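Local coordinates for VP4 protein (Tellina virus 1, PDB 3P06) that is probably the serine protease that cuts the birnavirus polyprotein into its final products, captured here as an intramolecular acyl-enzyme, at residues A7-L11 / A109-L113; D33-I38 / I76-P80; P41-R45 / G57-M61; A47-A51 / A67-I72. All coordinates share one frame. Numbering follows the deposited sequence.

Interaction 1. Residues A7-L11 / A109-L113; sequences AVGVL and AADTL
Build residues 7-11 as extended chain, with strand geometry from Gly9 to Leu11, and set against them the last turn of a helix, Ala109 to Asp111, which unwinds at Thr112. The backbones come nearest at Gly9 and Ala110, whose CA atoms are 4.8 Å apart. Gly9 is fully stretched (phi/psi -180/-155), and Ala110 CB rests on its bare backbone, 4.1 Å from Gly9 CA. Val10, chi1 t, is the bump on the strand side. Its CG2 presses into the helix surface, 3.6 Å from Ala110 N, 4.0 Å from Ala110 CB and 4.1 Å from Ala109 CB. This is a helix laid on a beta-sheet with small residues in the interface, and the helix is the one that follows the predicted nucleophile Ser102. Past the helix end the chain curls back, and Leu113 (chi1 t, chi2 p) reaches over the strand. Its CD2 meets Gly9 O at 3.7 Å, Val8 CG1 at 3.9 Å and Val10 CG2 at 4.1 Å, thus filling the gap between the two valines. Pro119 covers both Val10 and Leu113, while Lys31 NZ hydrogen-bonds to Ala110 O and Leu113 O.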
# COMPACT_ATOMS: atom_id res chain seq x y z
N ALA A 7 -10.89 -8.93 -3.19
CA ALA A 7 -10.00 -8.46 -2.13
C ALA A 7 -10.43 -7.10 -1.77
O ALA A 7 -10.90 -6.32 -2.63
CB ALA A 7 -8.54 -8.37 -2.64
N VAL A 8 -10.21 -6.79 -0.52
CA VAL A 8 -10.49 -5.46 -0.03
C VAL A 8 -9.22 -5.02 0.72
O VAL A 8 -8.60 -5.83 1.39
CB VAL A 8 -11.77 -5.49 0.84
CG1 VAL A 8 -11.91 -4.25 1.72
CG2 VAL A 8 -13.02 -5.63 -0.10
N GLY A 9 -8.83 -3.76 0.55
CA GLY A 9 -7.69 -3.24 1.26
C GLY A 9 -7.47 -1.79 0.89
O GLY A 9 -8.41 -1.10 0.49
N VAL A 10 -6.22 -1.32 1.02
CA VAL A 10 -5.95 0.08 0.75
C VAL A 10 -4.71 0.20 -0.16
O VAL A 10 -3.65 -0.41 0.13
CB VAL A 10 -5.79 0.91 2.09
CG1 VAL A 10 -5.31 2.35 1.80
CG2 VAL A 10 -7.13 0.93 2.88
N LEU A 11 -4.87 0.96 -1.25
CA LEU A 11 -3.84 1.09 -2.24
C LEU A 11 -2.69 2.00 -1.73
O LEU A 11 -2.92 2.95 -1.02
CB LEU A 11 -4.43 1.76 -3.49
CG LEU A 11 -5.22 0.74 -4.34
CD1 LEU A 11 -5.97 1.52 -5.37
CD2 LEU A 11 -4.28 -0.26 -4.96
N ALA A 109 -4.68 1.55 7.79
CA ALA A 109 -6.01 1.92 7.31
C ALA A 109 -6.78 0.68 6.81
O ALA A 109 -7.97 0.56 7.08
CB ALA A 109 -5.96 3.03 6.26
N ALA A 110 -6.12 -0.27 6.14
CA ALA A 110 -6.76 -1.49 5.64
C ALA A 110 -7.18 -2.35 6.85
O ALA A 110 -8.28 -2.99 6.82
CB ALA A 110 -5.85 -2.29 4.79
N ASP A 111 -6.36 -2.37 7.90
CA ASP A 111 -6.72 -3.20 9.10
C ASP A 111 -8.04 -2.80 9.81
O ASP A 111 -8.80 -3.66 10.32
CB ASP A 111 -5.61 -3.23 10.13
CG ASP A 111 -5.84 -4.35 11.17
OD1 ASP A 111 -5.89 -5.55 10.77
OD2 ASP A 111 -6.00 -4.02 12.38
N THR A 112 -8.32 -1.50 9.83
CA THR A 112 -9.55 -1.02 10.52
C THR A 112 -10.60 -0.57 9.51
O THR A 112 -11.56 0.09 9.88
CB THR A 112 -9.23 0.10 11.54
OG1 THR A 112 -8.47 1.13 10.88
CG2 THR A 112 -8.40 -0.48 12.76
N LEU A 113 -10.44 -0.94 8.25
CA LEU A 113 -11.44 -0.73 7.22
C LEU A 113 -12.62 -1.65 7.47
O LEU A 113 -12.48 -2.89 7.52
CB LEU A 113 -10.86 -1.03 5.86
CG LEU A 113 -11.59 -0.65 4.58
CD1 LEU A 113 -11.93 0.82 4.59
CD2 LEU A 113 -10.69 -0.98 3.42

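Interaction 2. Residues D33-I38 / I76-P80; sequences DLSEHI and ITVLP
Residues 76-80 run as a regular strand, every phi/psi in the beta region, while 33-38 turn beside it: Asp33 is extended, a 3-10 turn spans Ser35 to His37, and Ile38 is extended again. Inside the turn, His37 N bonds to Leu34 O at 2.8 Å and Ile38 N to Ser35 O at 3.2 Å. Leu34 lies beside Thr77 (CA-CA 5.7 Å) and Ile38 beside Leu79 (CA-CA 7.0 Å). An Asx turn sets up the bend, with Asp33 OD2 accepting from Ser35 N at 3.0 Å and from Ser35 OG at 2.7 Å. One hydrogen bond joins the two segments: Leu34 N gives to Thr77 OG1 at 2.8 Å, almost straight at 176°. Thr77 (chi1 m) is also bonded through OG1 to Gly32 O, so a single hydroxyl holds the chain where it leaves its strand. The remaining contacts are apolar. Leu79, chi1 m and chi2 t, spreads against the turn, CD1 lying 3.9 Å from Leu34 CB and CD2 3.9 Å from Ile38 CG1. Ile38 takes m and t, which brings its side chain in over the strand. Thr77 and Leu79 point to this loop, whereas Ile76 and Val78 point away from it; Ile76 packs on Ala107 and Ala110 of helix 104-111. The loop thus covers one face of strand 75-81, which runs between strands 54-58 and 21-31, and the helix lies against the other.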
# COMPACT_ATOMS: atom_id res chain seq x y z
N ASP A 33 -4.60 -13.16 4.91
CA ASP A 33 -3.40 -13.83 4.61
C ASP A 33 -3.48 -14.30 3.13
O ASP A 33 -4.10 -15.34 2.82
CB ASP A 33 -3.17 -15.01 5.61
CG ASP A 33 -2.04 -16.02 5.13
OD1 ASP A 33 -1.87 -17.11 5.77
OD2 ASP A 33 -1.28 -15.71 4.15
N LEU A 34 -2.79 -13.57 2.26
CA LEU A 34 -2.73 -13.92 0.83
C LEU A 34 -1.29 -14.29 0.44
O LEU A 34 -0.93 -14.18 -0.73
CB LEU A 34 -3.27 -12.75 -0.03
CG LEU A 34 -4.85 -12.61 -0.08
CD1 LEU A 34 -5.48 -12.01 1.21
CD2 LEU A 34 -5.25 -11.72 -1.26
N SER A 35 -0.51 -14.83 1.42
CA SER A 35 0.94 -15.09 1.18
C SER A 35 1.17 -16.13 0.08
O SER A 35 2.25 -16.21 -0.48
CB SER A 35 1.59 -15.61 2.43
OG SER A 35 0.88 -16.79 2.88
N GLU A 36 0.14 -16.91 -0.27
CA GLU A 36 0.30 -17.86 -1.34
C GLU A 36 0.39 -17.14 -2.72
O GLU A 36 0.75 -17.75 -3.71
CB GLU A 36 -0.83 -18.90 -1.30
CG GLU A 36 -2.21 -18.31 -1.78
CD GLU A 36 -3.05 -17.57 -0.62
OE1 GLU A 36 -2.54 -17.38 0.56
OE2 GLU A 36 -4.24 -17.19 -0.95
N HIS A 37 0.05 -15.86 -2.78
CA HIS A 37 0.17 -15.11 -4.03
C HIS A 37 1.48 -14.31 -4.15
O HIS A 37 1.75 -13.67 -5.18
CB HIS A 37 -1.06 -14.23 -4.21
CG HIS A 37 -2.32 -15.03 -4.27
ND1 HIS A 37 -2.60 -15.87 -5.33
CD2 HIS A 37 -3.31 -15.22 -3.36
CE1 HIS A 37 -3.76 -16.48 -5.12
NE2 HIS A 37 -4.22 -16.10 -3.93
N ILE A 38 2.32 -14.40 -3.12
CA ILE A 38 3.64 -13.75 -3.18
C ILE A 38 4.53 -14.54 -4.14
O ILE A 38 4.75 -15.72 -3.95
CB ILE A 38 4.29 -13.64 -1.80
CG1 ILE A 38 3.39 -12.81 -0.88
CG2 ILE A 38 5.78 -13.12 -1.93
CD1 ILE A 38 3.70 -13.01 0.63
N ILE A 76 -2.55 -8.80 7.24
CA ILE A 76 -2.50 -7.87 6.11
C ILE A 76 -1.44 -8.49 5.20
O ILE A 76 -0.41 -8.94 5.70
CB ILE A 76 -2.04 -6.45 6.51
CG1 ILE A 76 -3.03 -5.72 7.44
CG2 ILE A 76 -1.72 -5.57 5.20
CD1 ILE A 76 -4.32 -5.19 6.73
N THR A 77 -1.70 -8.57 3.90
CA THR A 77 -0.68 -9.00 2.95
C THR A 77 -0.49 -7.81 2.03
O THR A 77 -1.50 -7.28 1.58
CB THR A 77 -1.18 -10.20 2.14
OG1 THR A 77 -1.47 -11.24 3.07
CG2 THR A 77 -0.07 -10.71 1.07
N VAL A 78 0.77 -7.40 1.78
CA VAL A 78 1.05 -6.29 0.89
C VAL A 78 1.42 -6.91 -0.44
O VAL A 78 2.39 -7.70 -0.50
CB VAL A 78 2.19 -5.41 1.51
CG1 VAL A 78 2.36 -4.18 0.76
CG2 VAL A 78 1.72 -4.97 2.96
N LEU A 79 0.64 -6.63 -1.49
CA LEU A 79 0.88 -7.32 -2.78
C LEU A 79 0.98 -6.26 -3.84
O LEU A 79 0.27 -5.28 -3.78
CB LEU A 79 -0.32 -8.27 -3.11
CG LEU A 79 -0.42 -9.56 -2.29
CD1 LEU A 79 -1.74 -10.29 -2.61
CD2 LEU A 79 0.77 -10.51 -2.58
N PRO A 80 1.83 -6.47 -4.82
CA PRO A 80 1.76 -5.59 -5.96
C PRO A 80 0.43 -5.74 -6.75
O PRO A 80 -0.07 -6.85 -6.88
CB PRO A 80 2.86 -6.10 -6.87
CG PRO A 80 3.08 -7.54 -6.52
CD PRO A 80 2.73 -7.63 -5.01

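Interaction 3. Residues P41-R45 / G57-M61; sequences PKNTR and GLSEM
Arg45 folds its side chain (chi1 t, chi2 p, chi3 p) so that one face of the guanidinium lies over Glu60 OE2, with Arg45 CZ at 3.0 Å and Arg45 NH1 at 3.1 Å from that oxygen. The carboxylate oxygen is well out of the guanidinium plane, so this salt bridge works through charge alone. The backbone beneath is antiparallel. Arg45 and Leu58 form a hydrogen-bonded pair, CA-CA 5.0 Å, with Arg45 N to Leu58 O at 2.9 Å and a weak return bond, Leu58 N to Arg45 O at 3.4 Å. Thr44 and Arg45 both face Leu58, which makes a classic beta bulge, and Asn43 just before it centres an inverse gamma turn. Gly57, at phi/psi 100/3, turns the corner where a side chain would jam against the preceding carbonyl. Two waters fill out the pairing: one takes a bond from Gly57 N (3.0 Å) and donates to Asn43 O (2.9 Å) and Arg45 O (3.0 Å), while the other links Glu60 N to Lys42 O, 2.7 Å from each. Ser59 OG accepts from Met61 N at 3.1 Å, an ST turn. Here, then, edge strand 45-48 begins its pairing with strand 54-58. Asn43 and Ser59 both hydrogen-bond to the backbone of Leu98, and Leu58 packs on Leu98 and Trp103, fastening this corner to strand 98-99 and the chain beyond it.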
# COMPACT_ATOMS: atom_id res chain seq x y z
N PRO A 41 10.67 -14.34 -4.21
CA PRO A 41 11.25 -15.04 -3.06
C PRO A 41 12.05 -14.08 -2.10
O PRO A 41 12.46 -14.49 -1.01
CB PRO A 41 12.20 -16.08 -3.70
CG PRO A 41 12.60 -15.49 -5.04
CD PRO A 41 11.34 -14.69 -5.49
N LYS A 42 12.25 -12.82 -2.46
CA LYS A 42 12.81 -11.88 -1.49
C LYS A 42 11.70 -11.34 -0.55
O LYS A 42 12.01 -10.82 0.49
CB LYS A 42 13.49 -10.69 -2.23
CG LYS A 42 14.89 -11.10 -2.78
CD LYS A 42 15.43 -10.15 -3.82
CE LYS A 42 16.54 -10.85 -4.61
NZ LYS A 42 17.11 -11.95 -3.77
N ASN A 43 10.44 -11.36 -0.96
CA ASN A 43 9.36 -10.75 -0.13
C ASN A 43 8.76 -11.78 0.80
O ASN A 43 7.54 -11.90 0.93
CB ASN A 43 8.21 -10.16 -1.01
CG ASN A 43 8.64 -8.92 -1.77
OD1 ASN A 43 9.61 -8.24 -1.38
ND2 ASN A 43 7.97 -8.65 -2.86
N THR A 44 9.62 -12.53 1.45
CA THR A 44 9.22 -13.72 2.20
C THR A 44 9.52 -13.47 3.71
O THR A 44 9.82 -14.41 4.43
CB THR A 44 10.03 -14.91 1.66
OG1 THR A 44 11.37 -14.44 1.52
CG2 THR A 44 9.51 -15.37 0.20
N ARG A 45 9.45 -12.23 4.17
CA ARG A 45 9.55 -11.94 5.59
C ARG A 45 8.16 -11.56 6.15
O ARG A 45 7.33 -10.89 5.49
CB ARG A 45 10.68 -10.91 5.86
CG ARG A 45 10.58 -10.16 7.18
CD ARG A 45 10.90 -11.01 8.52
NE ARG A 45 12.13 -11.82 8.54
CZ ARG A 45 13.33 -11.41 8.97
NH1 ARG A 45 13.51 -10.16 9.40
NH2 ARG A 45 14.38 -12.26 8.96
N GLY A 57 4.38 -10.28 3.00
CA GLY A 57 4.71 -9.68 1.71
C GLY A 57 5.93 -8.75 1.88
O GLY A 57 6.33 -8.10 0.94
N LEU A 58 6.51 -8.69 3.09
CA LEU A 58 7.66 -7.82 3.38
C LEU A 58 8.98 -8.44 3.00
O LEU A 58 9.07 -9.64 2.95
CB LEU A 58 7.71 -7.47 4.88
CG LEU A 58 6.38 -6.93 5.39
CD1 LEU A 58 6.47 -6.59 6.89
CD2 LEU A 58 5.88 -5.70 4.54
N SER A 59 10.03 -7.61 2.81
CA SER A 59 11.35 -8.15 2.54
C SER A 59 12.30 -7.67 3.63
O SER A 59 11.88 -6.91 4.49
CB SER A 59 11.83 -7.74 1.16
OG SER A 59 12.47 -6.48 1.24
N GLU A 60 13.57 -8.12 3.57
CA GLU A 60 14.66 -7.59 4.45
C GLU A 60 14.90 -6.06 4.41
O GLU A 60 15.50 -5.49 5.36
CB GLU A 60 16.02 -8.25 4.12
CG GLU A 60 16.18 -9.68 4.65
CD GLU A 60 16.03 -9.82 6.19
OE1 GLU A 60 17.03 -9.56 6.91
OE2 GLU A 60 14.92 -10.23 6.66
N MSE A 61 14.50 -5.44 3.30
CA MSE A 61 14.64 -4.00 3.14
C MSE A 61 13.56 -3.19 3.79
O MSE A 61 13.43 -1.98 3.56
CB MSE A 61 14.76 -3.65 1.66
CG MSE A 61 16.15 -4.02 1.16
SE MSE A 61 16.30 -3.74 -0.77
CE MSE A 61 16.69 -1.79 -0.77
O HOH W 1 14.18 -10.19 1.95
O HOH W 2 6.16 -12.61 3.35

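Interaction 4. Residues A47-A51 / A67-I72; sequences AQTVA and AEKLPI
The end of a strand and an irregular loop come almost backbone to backbone here: the CA atoms of Thr49 and Glu68 are only 4.0 Å apart, and Thr49 CA sits 3.3 Å from Glu68 O in a CA-H...O contact. Residues 47 and 48 end a strand, and the chain then bends through Val50 (-59/-26) and Ala51 (-87/12). Opposite, Ala67 to Leu70 form a type I turn closed by Leu70 N to Ala67 O at 3.2 Å, followed by an inverse gamma turn centred on Pro71. Val50 lies nearest Lys69 (CA-CA 5.6 Å) and Ala51 nearest Pro71 (CA-CA 5.5 Å). Two hydrogen bonds cross the interface. Val50 N gives to Glu68 O at 2.7 Å, and Thr49 (chi1 p) donates from OG1 to Ile72 O at 2.8 Å; that hydroxyl also receives a bond from Gly53 N. Ala47 CB meets Ala67 CB at 3.7 Å, and Ala51 CB rests 3.6 Å from Ile72 O. A water takes a bond from Gln48 N (2.8 Å) and donates to Glu68 OE2 (2.4 Å). The turn between strands 45-48 and 54-58 is thereby joined to the loop leading from helix 64-67 into strand 75-81, while Leu70 and Ile72 pack on Ile55 and helix 104-111. Both direct bonds end on main-chain carbonyls of the loop, so the join depends largely on the path of that backbone, with Thr49 OG1 the one side-chain donor among them.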
# COMPACT_ATOMS: atom_id res chain seq x y z
N ALA A 47 5.98 -9.86 9.48
CA ALA A 47 6.10 -9.05 10.71
C ALA A 47 4.91 -9.40 11.60
O ALA A 47 3.75 -9.29 11.17
CB ALA A 47 6.07 -7.58 10.36
N GLN A 48 5.17 -9.90 12.80
CA GLN A 48 4.09 -10.06 13.80
C GLN A 48 4.09 -8.79 14.66
O GLN A 48 5.17 -8.34 15.09
CB GLN A 48 4.40 -11.26 14.68
CG GLN A 48 4.46 -12.52 13.82
CD GLN A 48 4.73 -13.72 14.64
OE1 GLN A 48 5.74 -13.80 15.35
NE2 GLN A 48 3.80 -14.65 14.61
N THR A 49 2.92 -8.21 14.91
CA THR A 49 2.88 -6.92 15.56
C THR A 49 2.57 -7.05 17.00
O THR A 49 1.97 -8.06 17.45
CB THR A 49 1.83 -5.99 15.01
OG1 THR A 49 0.57 -6.50 15.41
CG2 THR A 49 1.89 -5.90 13.43
N VAL A 50 2.88 -6.00 17.74
CA VAL A 50 2.53 -5.98 19.17
C VAL A 50 1.04 -6.15 19.47
O VAL A 50 0.71 -6.66 20.53
CB VAL A 50 3.07 -4.76 19.88
CG1 VAL A 50 4.63 -4.94 20.11
CG2 VAL A 50 2.62 -3.42 19.13
N ALA A 51 0.15 -5.77 18.56
CA ALA A 51 -1.31 -5.90 18.76
C ALA A 51 -1.87 -7.27 18.35
O ALA A 51 -3.10 -7.43 18.29
CB ALA A 51 -2.06 -4.75 18.01
N ALA A 67 7.65 -2.09 11.69
CA ALA A 67 6.47 -2.87 11.30
C ALA A 67 5.84 -3.58 12.55
O ALA A 67 4.60 -3.62 12.68
CB ALA A 67 6.81 -3.91 10.18
N GLU A 68 6.68 -4.13 13.45
CA GLU A 68 6.18 -4.87 14.64
C GLU A 68 5.49 -3.95 15.67
O GLU A 68 4.78 -4.44 16.56
CB GLU A 68 7.28 -5.67 15.33
CG GLU A 68 7.68 -6.90 14.58
CD GLU A 68 9.01 -7.44 15.06
OE1 GLU A 68 9.76 -6.74 15.78
OE2 GLU A 68 9.35 -8.57 14.67
N LYS A 69 5.69 -2.64 15.56
CA LYS A 69 5.05 -1.71 16.50
C LYS A 69 3.71 -1.18 16.00
O LYS A 69 3.07 -0.40 16.68
CB LYS A 69 5.99 -0.58 16.82
CG LYS A 69 7.14 -1.02 17.74
CD LYS A 69 8.03 0.15 18.15
CE LYS A 69 9.23 0.27 17.22
NZ LYS A 69 10.46 0.76 17.95
N LEU A 70 3.29 -1.61 14.79
CA LEU A 70 2.03 -1.15 14.21
C LEU A 70 0.80 -1.69 14.97
O LEU A 70 0.81 -2.83 15.42
CB LEU A 70 1.93 -1.50 12.70
CG LEU A 70 2.96 -0.81 11.82
CD1 LEU A 70 3.05 -1.46 10.38
CD2 LEU A 70 2.64 0.67 11.77
N PRO A 71 -0.25 -0.86 15.09
CA PRO A 71 -1.52 -1.25 15.77
C PRO A 71 -2.42 -2.03 14.80
O PRO A 71 -3.53 -1.64 14.54
CB PRO A 71 -2.15 0.11 16.17
CG PRO A 71 -1.54 1.10 15.19
CD PRO A 71 -0.28 0.52 14.57
N ILE A 72 -1.88 -3.07 14.19
CA ILE A 72 -2.64 -3.90 13.25
C ILE A 72 -2.95 -5.18 14.05
O ILE A 72 -2.03 -5.83 14.61
CB ILE A 72 -1.78 -4.20 11.99
CG1 ILE A 72 -1.61 -2.91 11.15
CG2 ILE A 72 -2.36 -5.38 11.19
CD1 ILE A 72 -0.63 -3.04 10.04
O HOH W 3 7.92 -10.12 13.46

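In the fold
From the N terminus, residues 7-11 open the largest loop, which interaction 1 closes about a hundred residues later, where helix 104-111 ends against strand 9-18. The other three contacts fall within it. Interaction 2 closes the next loop, from the turn after strand 21-31 to strand 75-81, and encloses interactions 3 and 4. Interaction 3 (41-45 to 57-61) and interaction 4 (47-51 to 67-72) close short loops that cross, their segments alternating, and they meet where Leu58 packs on Ala47 and Ala67. Interaction 2 touches interaction 3 through Ile38 and interaction 1 through Ile76, while Asp111 brings interaction 1 against Ile72 of interaction 4. Together they bind loops and a helix to one mixed sheet.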